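Local coordinates for protein alpha-glucosidase (PDB 5HQA) that hydrolyses alpha-glucosidic linkages as a calcium-binding, chloride-activated glycoside hydrolase of family 97, at residues A[44-49]-A[91-96]. Sequence-based numbering, arbitrary orientation. Where two conformers were deposited one is given.
Sequences QHAPFS and QPQGGT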
ATOM      1  N   GLN A  44     -32.290 -10.388   6.113  1.00 17.03           N
ATOM      2  CA  GLN A  44     -33.652 -10.864   5.926  1.00 19.07           C
ATOM      3  C   GLN A  44     -33.758 -11.971   4.892  1.00 19.23           C
ATOM      4  O   GLN A  44     -34.484 -12.944   5.104  1.00 20.73           O
ATOM      5  CB  GLN A  44     -34.561  -9.684   5.536  1.00 22.35           C
ATOM      6  CG  GLN A  44     -36.016 -10.059   5.339  1.00 36.74           C
ATOM      7  CD  GLN A  44     -36.644 -10.694   6.577  1.00 45.17           C
ATOM      8  OE1 GLN A  44     -36.447 -10.224   7.703  1.00 47.08           O
ATOM      9  NE2 GLN A  44     -37.403 -11.773   6.369  1.00 45.72           N
ATOM     10  N   HIS A  45     -33.049 -11.853   3.780  1.00 15.97           N
ATOM     11  CA  HIS A  45     -33.068 -12.885   2.757  1.00 15.93           C
ATOM     12  C   HIS A  45     -32.612 -14.225   3.334  1.00 18.78           C
ATOM     13  O   HIS A  45     -31.809 -14.282   4.271  1.00 17.13           O
ATOM     14  CB  HIS A  45     -32.158 -12.467   1.600  1.00 15.28           C
ATOM     15  CG  HIS A  45     -32.448 -13.177   0.319  1.00 19.41           C
ATOM     16  ND1 HIS A  45     -31.972 -14.442   0.047  1.00 20.09           N
ATOM     17  CD2 HIS A  45     -33.163 -12.798  -0.767  1.00 21.86           C
ATOM     18  CE1 HIS A  45     -32.382 -14.812  -1.155  1.00 23.65           C
ATOM     19  NE2 HIS A  45     -33.109 -13.834  -1.667  1.00 24.50           N
ATOM     20  N   ALA A  46     -33.146 -15.313   2.773  1.00 19.43           N
ATOM     21  CA  ALA A  46     -32.709 -16.650   3.163  1.00 18.67           C
ATOM     22  C   ALA A  46     -31.237 -16.854   2.788  1.00 17.82           C
ATOM     23  O   ALA A  46     -30.752 -16.268   1.812  1.00 15.97           O
ATOM     24  CB  ALA A  46     -33.575 -17.712   2.488  1.00 19.26           C
ATOM     25  N   PRO A  47     -30.501 -17.677   3.542  1.00 19.15           N
ATOM     26  CA  PRO A  47     -29.051 -17.774   3.322  1.00 17.65           C
ATOM     27  C   PRO A  47     -28.677 -18.505   2.038  1.00 20.10           C
ATOM     28  O   PRO A  47     -29.419 -19.346   1.524  1.00 21.65           O
ATOM     29  CB  PRO A  47     -28.559 -18.547   4.554  1.00 17.62           C
ATOM     30  CG  PRO A  47     -29.739 -19.338   4.997  1.00 18.19           C
ATOM     31  CD  PRO A  47     -30.931 -18.460   4.715  1.00 20.06           C
ATOM     32  N   PHE A  48     -27.498 -18.164   1.515  1.00 17.02           N
ATOM     33  CA  PHE A  48     -26.849 -18.947   0.459  1.00 17.00           C
ATOM     34  C   PHE A  48     -25.783 -19.784   1.155  1.00 17.42           C
ATOM     35  O   PHE A  48     -24.621 -19.399   1.250  1.00 17.28           O
ATOM     36  CB  PHE A  48     -26.232 -18.048  -0.614  1.00 17.76           C
ATOM     37  CG  PHE A  48     -27.223 -17.454  -1.575  1.00 19.41           C
ATOM     38  CD1 PHE A  48     -28.583 -17.666  -1.427  1.00 21.66           C
ATOM     39  CD2 PHE A  48     -26.784 -16.687  -2.643  1.00 21.30           C
ATOM     40  CE1 PHE A  48     -29.497 -17.115  -2.325  1.00 22.97           C
ATOM     41  CE2 PHE A  48     -27.688 -16.142  -3.545  1.00 21.89           C
ATOM     42  CZ  PHE A  48     -29.044 -16.356  -3.382  1.00 20.74           C
ATOM     43  N   SER A  49     -26.197 -20.941   1.668  0.68 17.55           N
ATOM     44  CA  SER A  49     -25.266 -21.763   2.432  0.68 17.98           C
ATOM     45  C   SER A  49     -25.346 -23.221   1.995  0.68 17.78           C
ATOM     46  O   SER A  49     -24.772 -23.595   0.969  0.68 17.86           O
ATOM     47  CB  SER A  49     -25.528 -21.616   3.937  0.68 17.52           C
ATOM     48  OG  SER A  49     -26.861 -21.955   4.275  0.68 17.24           O
ATOM     49  N   GLN A  91     -36.036 -24.480  -4.845  1.00 33.82           N
ATOM     50  CA  GLN A  91     -36.981 -23.881  -3.909  1.00 38.27           C
ATOM     51  C   GLN A  91     -37.550 -24.982  -3.002  1.00 37.84           C
ATOM     52  O   GLN A  91     -37.500 -26.163  -3.352  1.00 37.74           O
ATOM     53  CB  GLN A  91     -38.090 -23.139  -4.668  1.00 41.47           C
ATOM     54  CG  GLN A  91     -37.572 -22.020  -5.569  1.00 45.08           C
ATOM     55  CD  GLN A  91     -36.872 -20.915  -4.797  1.00 53.45           C
ATOM     56  OE1 GLN A  91     -37.206 -20.642  -3.643  1.00 57.15           O
ATOM     57  NE2 GLN A  91     -35.888 -20.274  -5.430  1.00 56.09           N
ATOM     58  N   PRO A  92     -38.052 -24.616  -1.811  1.00 36.60           N
ATOM     59  CA  PRO A  92     -38.183 -23.279  -1.221  1.00 34.01           C
ATOM     60  C   PRO A  92     -36.859 -22.744  -0.705  1.00 29.34           C
ATOM     61  O   PRO A  92     -35.936 -23.519  -0.431  1.00 27.71           O
ATOM     62  CB  PRO A  92     -39.153 -23.509  -0.063  1.00 35.57           C
ATOM     63  CG  PRO A  92     -38.820 -24.893   0.398  1.00 35.96           C
ATOM     64  CD  PRO A  92     -38.429 -25.670  -0.849  1.00 37.16           C
ATOM     65  N   GLN A  93     -36.781 -21.422  -0.576  1.00 28.72           N
ATOM     66  CA  GLN A  93     -35.555 -20.754  -0.159  1.00 27.61           C
ATOM     67  C   GLN A  93     -34.382 -21.221  -1.012  1.00 28.92           C
ATOM     68  O   GLN A  93     -33.286 -21.498  -0.514  1.00 28.81           O
ATOM     69  CB  GLN A  93     -35.293 -20.979   1.325  1.00 26.22           C
ATOM     70  CG  GLN A  93     -36.493 -20.634   2.178  1.00 32.61           C
ATOM     71  CD  GLN A  93     -36.187 -20.761   3.641  1.00 41.59           C
ATOM     72  OE1 GLN A  93     -35.019 -20.808   4.040  1.00 44.68           O
ATOM     73  NE2 GLN A  93     -37.230 -20.829   4.458  1.00 44.63           N
ATOM     74  N   GLY A  94     -34.638 -21.343  -2.313  1.00 29.52           N
ATOM     75  CA  GLY A  94     -33.616 -21.682  -3.274  1.00 29.78           C
ATOM     76  C   GLY A  94     -32.947 -20.444  -3.837  1.00 29.25           C
ATOM     77  O   GLY A  94     -33.200 -19.310  -3.424  1.00 30.59           O
ATOM     78  N   GLY A  95     -32.072 -20.679  -4.803  1.00 23.81           N
ATOM     79  CA  GLY A  95     -31.337 -19.588  -5.403  1.00 22.07           C
ATOM     80  C   GLY A  95     -30.201 -20.116  -6.245  1.00 20.79           C
ATOM     81  O   GLY A  95     -30.015 -21.328  -6.403  1.00 19.71           O
ATOM     82  N   THR A  96     -29.451 -19.178  -6.807  0.60 19.08           N
ATOM     83  CA  THR A  96     -28.305 -19.552  -7.610  0.60 18.10           C
ATOM     84  C   THR A  96     -27.251 -18.466  -7.496  0.60 17.04           C
ATOM     85  O   THR A  96     -27.563 -17.284  -7.316  0.60 16.53           O
ATOM     86  CB  THR A  96     -28.692 -19.793  -9.077  0.60 19.27           C
ATOM     87  OG1 THR A  96     -27.549 -20.262  -9.804  0.60 19.40           O
ATOM     88  CG2 THR A  96     -29.211 -18.512  -9.721  0.60 18.79           C
TER
HETATM   89  O   HOH W   1     -31.431 -21.052   1.772  1.00 37.50           O
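A46 faces Q93 and F48 faces G95 where two loop pieces run side by side, with CA atoms 6.0 Å apart at A46 and Q93 and 7.4 Å apart at F48 and G95. Residues 44-49 are irregular, whereas 91-96 turn through a cis peptide before P92 and straighten into a strand at G95. Q93 has a left-handed backbone conformation that helps bend the chain. Inside this turn G94 N donates a nearly straight hydrogen bond to Q91 OE1, approaching from above the plane of the side-chain amide. The backbones meet through a water that bridges P47 O at 2.6 Å and Q93 O at 3.0 Å; K89 also donates to Q93 O.

The methyl of A46 points at Q93, and A46 CB comes nearest to Q93 OE1, at 3.8 Å. With CD anti to CA (chi2 -176°) the glutamine is extended beyond CG, and its CB, CG, CD and OE1 all lie within 4.2 Å of A46 CB. The residue is solvent-exposed, which suits a polar amide on an aliphatic stem. H45 ND1 donates to A46 O at 2.8 Å, in the plane of both ring and carbonyl.

F48 is the buried member. Its CG stands anti to the carbonyl carbon (chi1 -77°), and the ring reaches the other segment obliquely, with CE2 3.9 Å from T96 O and CE1 near G95 CA. Glycine suits position 95 because a beta carbon there would collide with CE1. F52 and Q117 also pack on this ring, and Q117 donates to T96 O.

The arrangement joins the loop between strands 30-42 and 53-67, which belong to different antiparallel sheets, to the hairpin turn between strands 75-89 and 95-104, in the N-terminal beta-sandwich domain of family 97, away from the calcium site.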